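PDB 2J0W: lysine-sensitive aspartokinase 3 from Escherichia coli, which catalyses the ATP-dependent phosphorylation of L-aspartate to 4-phospho-L-aspartate, the first step toward lysine, and is feedback-inhibited by lysine. Local coordinates for residues F17-M20 with N21-A24; P57-R60 with F61-D65; E156-I159 with A160-A163; T356-S360 with T361-L365. One frame throughout, in Å; residues are numbered along the deposited sequence.

Contact 1: F17-M20 with N21-A24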
loop_
_atom_site.group_PDB
_atom_site.type_symbol
_atom_site.label_atom_id
_atom_site.label_comp_id
_atom_site.label_asym_id
_atom_site.label_seq_id
_atom_site.Cartn_x
_atom_site.Cartn_y
_atom_site.Cartn_z
ATOM N N PHE A 17 -13.064 28.504 -37.292
ATOM C CA PHE A 17 -13.336 28.124 -38.667
ATOM C C PHE A 17 -12.164 27.396 -39.352
ATOM O O PHE A 17 -12.317 26.262 -39.813
ATOM C CB PHE A 17 -13.728 29.367 -39.465
ATOM C CG PHE A 17 -14.222 29.069 -40.850
ATOM C CD1 PHE A 17 -13.437 29.357 -41.959
ATOM C CD2 PHE A 17 -15.478 28.497 -41.043
ATOM C CE1 PHE A 17 -13.895 29.081 -43.246
ATOM C CE2 PHE A 17 -15.947 28.215 -42.323
ATOM C CZ PHE A 17 -15.154 28.508 -43.428
ATOM N N ASP A 18 -10.998 28.038 -39.410
ATOM C CA ASP A 18 -9.832 27.428 -40.049
ATOM C C ASP A 18 -9.560 26.044 -39.486
ATOM O O ASP A 18 -9.584 25.046 -40.212
ATOM C CB ASP A 18 -8.593 28.305 -39.857
ATOM C CG ASP A 18 -8.734 29.661 -40.525
ATOM O OD1 ASP A 18 -9.185 29.708 -41.695
ATOM O OD2 ASP A 18 -8.388 30.677 -39.882
ATOM N N ALA A 19 -9.300 26.005 -38.182
ATOM C CA ALA A 19 -9.023 24.769 -37.464
ATOM C C ALA A 19 -10.088 23.730 -37.784
ATOM O O ALA A 19 -9.792 22.564 -38.092
ATOM C CB ALA A 19 -9.004 25.050 -35.965
ATOM N N MET A 20 -11.336 24.171 -37.709
ATOM C CA MET A 20 -12.446 23.284 -37.979
ATOM C C MET A 20 -12.252 22.711 -39.369
ATOM O O MET A 20 -12.486 21.530 -39.595
ATOM C CB MET A 20 -13.759 24.054 -37.877
ATOM C CG MET A 20 -14.926 23.189 -37.475
ATOM S SD MET A 20 -16.029 24.030 -36.322
ATOM C CE MET A 20 -17.287 24.556 -37.392
ATOM N N ASN A 21 -11.806 23.556 -40.293
ATOM C CA ASN A 21 -11.549 23.133 -41.663
ATOM C C ASN A 21 -10.381 22.131 -41.711
ATOM O O ASN A 21 -10.493 21.055 -42.317
ATOM C CB ASN A 21 -11.241 24.353 -42.545
ATOM C CG ASN A 21 -12.483 24.905 -43.246
ATOM O OD1 ASN A 21 -13.269 24.155 -43.844
ATOM N ND2 ASN A 21 -12.654 26.220 -43.194
ATOM N N ARG A 22 -9.256 22.480 -41.088
ATOM C CA ARG A 22 -8.123 21.560 -41.060
ATOM C C ARG A 22 -8.666 20.187 -40.683
ATOM O O ARG A 22 -8.355 19.185 -41.328
ATOM C CB ARG A 22 -7.089 21.980 -40.013
ATOM C CG ARG A 22 -6.044 22.972 -40.482
ATOM C CD ARG A 22 -5.150 23.416 -39.324
ATOM N NE ARG A 22 -5.483 24.765 -38.871
ATOM C CZ ARG A 22 -5.856 25.080 -37.632
ATOM N NH1 ARG A 22 -5.952 24.138 -36.700
ATOM N NH2 ARG A 22 -6.131 26.343 -37.321
ATOM N N SER A 23 -9.495 20.160 -39.641
ATOM C CA SER A 23 -10.079 18.918 -39.156
ATOM C C SER A 23 -11.043 18.286 -40.148
ATOM O O SER A 23 -11.116 17.064 -40.255
ATOM C CB SER A 23 -10.790 19.155 -37.816
ATOM O OG SER A 23 -9.857 19.497 -36.803
ATOM N N ALA A 24 -11.787 19.112 -40.868
ATOM C CA ALA A 24 -12.731 18.585 -41.844
ATOM C C ALA A 24 -11.944 17.905 -42.956
ATOM O O ALA A 24 -12.347 16.849 -43.461
ATOM C CB ALA A 24 -13.590 19.702 -42.415
#
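Phe17 meets Asn21 one helical turn on because CG of Phe17 stands anti to its own backbone N (chi1 -172°), which swings the ring along the helix to where the Asn21 amide reaches it. The amide comes in over one ring face, off toward the rim, with Asn21 ND2 3.1 Å from Phe17 CE1; ring and amide planes are 86° apart, almost perpendicular. The other end of that amide, OD1, is held by Arg133.

Arg22 does something different. Its chain bends at chi3 (-105°) and folds back, laying one face of the guanidinium over the start of the preceding turn. Ala19 CA sits under that face, and Arg22 NH1 lies 3.3 Å from Ala19 CB, with NH2 close to the same methyl.

Beneath these side chains the backbone runs i to i+4, for instance Arg22 N to Asp18 O at 2.7 Å and Ser23 N to Ala19 O at 2.9 Å. Met20 and Ala24 rest on helix 108-131, while Ser23 OG bonds to Ser13 O. These are the first two turns of the helix in the beta-alpha-beta unit made by strand 5-9, helix 17-27 and strand 33-38 of the amino acid kinase fold.

Contact 2: P57-R60 with F61-D65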
loop_
_atom_site.group_PDB
_atom_site.type_symbol
_atom_site.label_atom_id
_atom_site.label_comp_id
_atom_site.label_asym_id
_atom_site.label_seq_id
_atom_site.Cartn_x
_atom_site.Cartn_y
_atom_site.Cartn_z
ATOM N N PRO A 57 -24.280 39.719 -12.535
ATOM C CA PRO A 57 -24.660 40.339 -13.813
ATOM C C PRO A 57 -23.505 40.734 -14.741
ATOM O O PRO A 57 -23.507 40.420 -15.950
ATOM C CB PRO A 57 -25.481 41.541 -13.363
ATOM C CG PRO A 57 -26.260 40.951 -12.242
ATOM C CD PRO A 57 -25.152 40.228 -11.460
ATOM N N GLY A 58 -22.521 41.431 -14.168
ATOM C CA GLY A 58 -21.368 41.899 -14.924
ATOM C C GLY A 58 -20.562 40.764 -15.502
ATOM O O GLY A 58 -20.646 40.479 -16.691
ATOM N N GLU A 59 -19.766 40.124 -14.659
ATOM C CA GLU A 59 -18.927 39.014 -15.079
ATOM C C GLU A 59 -19.712 38.006 -15.900
ATOM O O GLU A 59 -19.189 37.417 -16.841
ATOM C CB GLU A 59 -18.339 38.335 -13.851
ATOM C CG GLU A 59 -17.281 37.316 -14.170
ATOM C CD GLU A 59 -16.594 36.813 -12.927
ATOM O OE1 GLU A 59 -16.780 37.431 -11.856
ATOM O OE2 GLU A 59 -15.860 35.807 -13.024
ATOM N N ARG A 60 -20.972 37.802 -15.537
ATOM C CA ARG A 60 -21.810 36.853 -16.258
ATOM C C ARG A 60 -21.899 37.293 -17.710
ATOM O O ARG A 60 -21.645 36.511 -18.626
ATOM C CB ARG A 60 -23.216 36.796 -15.644
ATOM C CG ARG A 60 -24.016 35.568 -16.037
ATOM C CD ARG A 60 -25.490 35.723 -15.718
ATOM N NE ARG A 60 -25.736 35.985 -14.302
ATOM C CZ ARG A 60 -26.755 36.713 -13.852
ATOM N NH1 ARG A 60 -27.614 37.249 -14.711
ATOM N NH2 ARG A 60 -26.916 36.916 -12.551
ATOM N N PHE A 61 -22.247 38.561 -17.921
ATOM C CA PHE A 61 -22.372 39.095 -19.277
ATOM C C PHE A 61 -21.082 39.011 -20.092
ATOM O O PHE A 61 -21.119 38.808 -21.304
ATOM C CB PHE A 61 -22.842 40.546 -19.247
ATOM C CG PHE A 61 -23.028 41.144 -20.620
ATOM C CD1 PHE A 61 -23.914 40.565 -21.534
ATOM C CD2 PHE A 61 -22.324 42.286 -21.003
ATOM C CE1 PHE A 61 -24.095 41.113 -22.804
ATOM C CE2 PHE A 61 -22.500 42.842 -22.270
ATOM C CZ PHE A 61 -23.388 42.253 -23.170
ATOM N N GLU A 62 -19.942 39.184 -19.434
ATOM C CA GLU A 62 -18.677 39.092 -20.134
ATOM C C GLU A 62 -18.533 37.663 -20.656
ATOM O O GLU A 62 -18.203 37.449 -21.826
ATOM C CB GLU A 62 -17.522 39.407 -19.189
ATOM C CG GLU A 62 -17.687 40.704 -18.426
ATOM C CD GLU A 62 -16.598 40.899 -17.387
ATOM O OE1 GLU A 62 -16.659 41.899 -16.640
ATOM O OE2 GLU A 62 -15.680 40.048 -17.321
ATOM N N LYS A 63 -18.798 36.685 -19.792
ATOM C CA LYS A 63 -18.671 35.288 -20.190
ATOM C C LYS A 63 -19.595 34.930 -21.346
ATOM O O LYS A 63 -19.180 34.267 -22.301
ATOM C CB LYS A 63 -18.971 34.360 -19.016
ATOM C CG LYS A 63 -18.183 34.648 -17.772
ATOM C CD LYS A 63 -16.711 34.301 -17.883
ATOM C CE LYS A 63 -16.124 34.311 -16.469
ATOM N NZ LYS A 63 -14.667 34.117 -16.412
ATOM N N LEU A 64 -20.849 35.365 -21.265
ATOM C CA LEU A 64 -21.798 35.057 -22.323
ATOM C C LEU A 64 -21.351 35.673 -23.633
ATOM O O LEU A 64 -21.619 35.135 -24.707
ATOM C CB LEU A 64 -23.193 35.555 -21.948
ATOM C CG LEU A 64 -23.746 34.924 -20.658
ATOM C CD1 LEU A 64 -24.989 35.660 -20.213
ATOM C CD2 LEU A 64 -24.050 33.448 -20.888
ATOM N N ASP A 65 -20.654 36.799 -23.561
ATOM C CA ASP A 65 -20.205 37.429 -24.784
ATOM C C ASP A 65 -18.981 36.730 -25.342
ATOM O O ASP A 65 -18.837 36.567 -26.561
ATOM C CB ASP A 65 -19.905 38.903 -24.558
ATOM C CG ASP A 65 -20.990 39.800 -25.114
ATOM O OD1 ASP A 65 -21.457 39.544 -26.248
ATOM O OD2 ASP A 65 -21.367 40.768 -24.422
#
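Residues 57-60 run straight into 61-65 as the first turns of helix 57-75, and four successive i to i+4 bonds join them, from Phe61 N to Pro57 O (3.0 Å) through to Leu64 N to Arg60 O (3.0 Å). The first is the least regular: the Phe61 N-H comes in from above the Pro57 carbonyl plane, 36° out of it, whereas Glu62 N meets Gly58 O in the plane.

Among the side chains, Glu59 and Lys63 lie side by side and point the same way. Glu59 is extended, its CG anti to the backbone N (chi1 -171°), and Lys63 bends at chi2 (-71°) to run alongside it. Lys63 CE passes 3.8 Å from Glu59 OE2, and the salt bridge from Lys63 NZ to that same oxygen is long at 4.0 Å. Such an i to i+4 Glu-Lys pair is a common feature of helix surfaces, here on the amino acid kinase domain. A methionine in place of Lys63 would probably leave the Glu59 carboxylate without its opposite charge in this turn.

Nearer the backbone, Lys63 CG lies 3.1 Å from Glu59 O, and the aliphatic part of the lysine also touches Leu47 and Leu51 of helix 44-51. Leu64 folds its CG to 3.3 Å from Arg60 O and reaches Ile95 and Thr96 of helix 82-102. The guanidinium of Arg60 turns back toward the helix start, where its NE bonds to Leu55 O.

Contact 3: E156-I159 with A160-A163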
loop_
_atom_site.group_PDB
_atom_site.type_symbol
_atom_site.label_atom_id
_atom_site.label_comp_id
_atom_site.label_asym_id
_atom_site.label_seq_id
_atom_site.Cartn_x
_atom_site.Cartn_y
_atom_site.Cartn_z
ATOM N N GLU A 156 -21.034 7.684 -15.288
ATOM C CA GLU A 156 -20.411 6.458 -15.746
ATOM C C GLU A 156 -21.312 5.765 -16.761
ATOM O O GLU A 156 -22.499 5.531 -16.506
ATOM C CB GLU A 156 -20.153 5.543 -14.559
ATOM C CG GLU A 156 -19.233 6.159 -13.521
ATOM C CD GLU A 156 -19.323 5.456 -12.180
ATOM O OE1 GLU A 156 -19.472 4.212 -12.182
ATOM O OE2 GLU A 156 -19.234 6.141 -11.132
ATOM N N PRO A 157 -20.750 5.426 -17.930
ATOM C CA PRO A 157 -21.469 4.763 -19.022
ATOM C C PRO A 157 -22.037 3.387 -18.738
ATOM O O PRO A 157 -21.409 2.577 -18.079
ATOM C CB PRO A 157 -20.437 4.736 -20.153
ATOM C CG PRO A 157 -19.135 4.677 -19.423
ATOM C CD PRO A 157 -19.341 5.664 -18.294
ATOM N N ASP A 158 -23.247 3.152 -19.239
ATOM C CA ASP A 158 -23.919 1.860 -19.122
ATOM C C ASP A 158 -23.634 1.140 -20.460
ATOM O O ASP A 158 -24.355 1.332 -21.452
ATOM C CB ASP A 158 -25.439 2.055 -18.934
ATOM C CG ASP A 158 -26.215 0.730 -18.907
ATOM O OD1 ASP A 158 -26.086 -0.070 -19.864
ATOM O OD2 ASP A 158 -26.957 0.490 -17.931
ATOM N N ILE A 159 -22.578 0.328 -20.480
ATOM C CA ILE A 159 -22.177 -0.397 -21.692
ATOM C C ILE A 159 -23.250 -1.180 -22.455
ATOM O O ILE A 159 -23.323 -1.090 -23.689
ATOM C CB ILE A 159 -21.023 -1.355 -21.405
ATOM C CG1 ILE A 159 -19.958 -0.623 -20.590
ATOM C CG2 ILE A 159 -20.422 -1.841 -22.725
ATOM C CD1 ILE A 159 -19.559 0.726 -21.169
ATOM N N ALA A 160 -24.068 -1.951 -21.741
ATOM C CA ALA A 160 -25.127 -2.722 -22.392
ATOM C C ALA A 160 -26.074 -1.779 -23.126
ATOM O O ALA A 160 -26.301 -1.931 -24.333
ATOM C CB ALA A 160 -25.912 -3.545 -21.361
ATOM N N ALA A 161 -26.609 -0.803 -22.390
ATOM C CA ALA A 161 -27.552 0.173 -22.941
ATOM C C ALA A 161 -26.985 0.868 -24.173
ATOM O O ALA A 161 -27.666 1.017 -25.195
ATOM C CB ALA A 161 -27.922 1.202 -21.875
ATOM N N LEU A 162 -25.726 1.279 -24.076
ATOM C CA LEU A 162 -25.049 1.956 -25.176
ATOM C C LEU A 162 -24.979 1.080 -26.425
ATOM O O LEU A 162 -24.896 1.589 -27.543
ATOM C CB LEU A 162 -23.638 2.335 -24.747
ATOM C CG LEU A 162 -22.811 3.128 -25.741
ATOM C CD1 LEU A 162 -23.454 4.480 -25.943
ATOM C CD2 LEU A 162 -21.403 3.305 -25.209
ATOM N N ALA A 163 -25.005 -0.237 -26.238
ATOM C CA ALA A 163 -24.943 -1.154 -27.363
ATOM C C ALA A 163 -26.287 -1.276 -28.077
ATOM O O ALA A 163 -26.357 -1.126 -29.286
ATOM C CB ALA A 163 -24.458 -2.523 -26.892
#
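Asp158 OD1 takes the N-H of Ala161 in a short bond of 2.7 Å, nearly straight at 160° on the hydrogen and met almost along the C-O axis of the carboxylate. This is an N-cap: Asp158 stands immediately before helix 159-176, and its side chain accepts one of the first-turn N-H groups, which have no carbonyl of an earlier turn to bond to. With CG anti to the backbone N (chi1 176°), the carboxylate is carried forward over the start of the helix. The negative group probably also interacts favourably with the positive end of the helix dipole.

The same residue supplies a second acceptor. Its backbone oxygen, Asp158 O, receives Leu162 N at 3.0 Å, the first regular i to i+4 bond of the helix. An alanine in place of Asp158 would keep this backbone bond, but Ala161 N would probably lose its acceptor and the first turn be freer to fray.

Around the cap, Leu162 is buried and faces Leu207 and Ala211, while Pro157 touches Tyr203 and Leu207. Pro157 of the loop and Leu162 of the helix thus both lie against helix 200-211 of the amino acid kinase fold. Ala163 N makes a weak bond to Ile159 O (3.2 Å) and a shorter one to Ala160 O (2.9 Å). Next to the capping bond, the Ala161 methyl tucks in beside the carboxylate, with Ala161 CB 3.0 Å from Asp158 OD1.

Contact 4: T356-S360 with T361-L365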
loop_
_atom_site.group_PDB
_atom_site.type_symbol
_atom_site.label_atom_id
_atom_site.label_comp_id
_atom_site.label_asym_id
_atom_site.label_seq_id
_atom_site.Cartn_x
_atom_site.Cartn_y
_atom_site.Cartn_z
ATOM N N THR A 356 -10.785 15.212 -8.470
ATOM C CA THR A 356 -11.971 14.564 -9.014
ATOM C C THR A 356 -12.016 14.388 -10.530
ATOM O O THR A 356 -12.440 13.337 -11.029
ATOM C CB THR A 356 -13.231 15.342 -8.587
ATOM O OG1 THR A 356 -13.190 16.661 -9.160
ATOM C CG2 THR A 356 -13.285 15.458 -7.062
ATOM N N GLY A 357 -11.578 15.407 -11.263
ATOM C CA GLY A 357 -11.669 15.327 -12.706
ATOM C C GLY A 357 -13.138 15.529 -13.082
ATOM O O GLY A 357 -13.552 15.319 -14.222
ATOM N N SER A 358 -13.939 15.940 -12.103
ATOM C CA SER A 358 -15.350 16.167 -12.343
ATOM C C SER A 358 -15.568 17.464 -13.111
ATOM O O SER A 358 -14.756 18.384 -13.046
ATOM C CB SER A 358 -16.123 16.234 -11.037
ATOM O OG SER A 358 -17.455 16.630 -11.306
ATOM N N THR A 359 -16.672 17.521 -13.846
ATOM C CA THR A 359 -17.026 18.687 -14.638
ATOM C C THR A 359 -17.340 19.867 -13.716
ATOM O O THR A 359 -17.157 21.026 -14.084
ATOM C CB THR A 359 -18.247 18.378 -15.512
ATOM O OG1 THR A 359 -17.924 17.298 -16.390
ATOM C CG2 THR A 359 -18.648 19.595 -16.326
ATOM N N SER A 360 -17.815 19.577 -12.513
ATOM C CA SER A 360 -18.137 20.642 -11.576
ATOM C C SER A 360 -16.975 20.893 -10.611
ATOM O O SER A 360 -16.505 19.986 -9.924
ATOM C CB SER A 360 -19.412 20.293 -10.799
ATOM O OG SER A 360 -19.968 21.455 -10.214
ATOM N N THR A 361 -16.519 22.140 -10.578
ATOM C CA THR A 361 -15.419 22.566 -9.717
ATOM C C THR A 361 -15.588 22.176 -8.249
ATOM O O THR A 361 -14.777 21.421 -7.697
ATOM C CB THR A 361 -15.242 24.102 -9.776
ATOM O OG1 THR A 361 -16.439 24.698 -10.294
ATOM C CG2 THR A 361 -14.056 24.481 -10.651
ATOM N N GLY A 362 -16.648 22.702 -7.636
ATOM C CA GLY A 362 -16.936 22.452 -6.233
ATOM C C GLY A 362 -16.988 21.018 -5.738
ATOM O O GLY A 362 -17.421 20.778 -4.611
ATOM N N ASP A 363 -16.562 20.063 -6.559
ATOM C CA ASP A 363 -16.575 18.665 -6.146
ATOM C C ASP A 363 -15.442 18.513 -5.127
ATOM O O ASP A 363 -14.260 18.588 -5.479
ATOM C CB ASP A 363 -16.344 17.751 -7.357
ATOM C CG ASP A 363 -16.999 16.380 -7.200
ATOM O OD1 ASP A 363 -16.697 15.682 -6.211
ATOM O OD2 ASP A 363 -17.812 15.994 -8.071
ATOM N N THR A 364 -15.811 18.324 -3.863
ATOM C CA THR A 364 -14.839 18.179 -2.784
ATOM C C THR A 364 -14.802 16.729 -2.303
ATOM O O THR A 364 -15.792 16.213 -1.780
ATOM C CB THR A 364 -15.196 19.134 -1.613
ATOM O OG1 THR A 364 -14.290 18.925 -0.521
ATOM C CG2 THR A 364 -16.637 18.912 -1.158
ATOM N N LEU A 365 -13.657 16.075 -2.482
ATOM C CA LEU A 365 -13.505 14.675 -2.095
ATOM C C LEU A 365 -13.760 14.362 -0.626
ATOM O O LEU A 365 -14.568 13.488 -0.306
ATOM C CB LEU A 365 -12.114 14.157 -2.487
ATOM C CG LEU A 365 -11.031 15.140 -2.944
ATOM C CD1 LEU A 365 -9.903 15.231 -1.925
ATOM C CD2 LEU A 365 -10.490 14.658 -4.276
#
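Thr356 and Asp363 run across each other at a slant, both pointing into the middle of a loop that leaves strand 348-353 and leads to helix 368-377. The loop belongs to the ACT region of the chain, and two ST turns shape its first half. In the first, Thr356 OG1 sits between its backbone N and carbonyl carbon (chi1 64°) and accepts from Ser358 N at 3.1 Å, with an N-H angle of 167°. In the second, Ser358 OG accepts from Ser360 N at 3.2 Å.

Asp363 comes in against these turns from the returning half of the loop. Its CG is anti to the backbone N (chi1 -151°), which directs the carboxylate between the side chains of Thr356 and Ser358. One oxygen goes to each: OD1 of Asp363 lies 3.5 Å from the methyl CG2 of Thr356, a van der Waals contact of oxygen with methyl, while Ser358 OG gives a weak hydrogen bond to Asp363 OD2 at 3.3 Å. The serine hydroxyl therefore serves twice, as acceptor within its own turn and as donor across the loop.

At the bend, Thr359 turns the other way, toward the catalytic domain. Its OG1 bonds to Thr195 and to Gly153 O, and its side chain is about 7 Å from the bound aspartate; Thr361 OG1 is similarly held by Glu53. These bonds tie the loop to kinase-region residues, consistent with a link between the regulatory part and the substrate site. At the far end of the loop, Leu365 CD2 comes alongside Thr356, 4.0 Å from its CG2 methyl.

Contacts 1, 2 and 3 follow one another along the amino acid kinase part of the chain, the first two on helices 17-27 and 57-75, the third at the start of helix 159-176 with the loop leading into it; contact 4 comes much later. None touches another. Contacts 1 and 2 have centres about 28 Å apart, and contacts 2 and 3 are the most widely separated at about 37 Å. Contact 4 has its centre about 23 Å from those of both contact 2 and contact 3, with nearest atoms about 11 and 10 Å away. The first three thus sit apart in the catalytic domain; the fourth lies in an ACT-region loop close to the aspartate site.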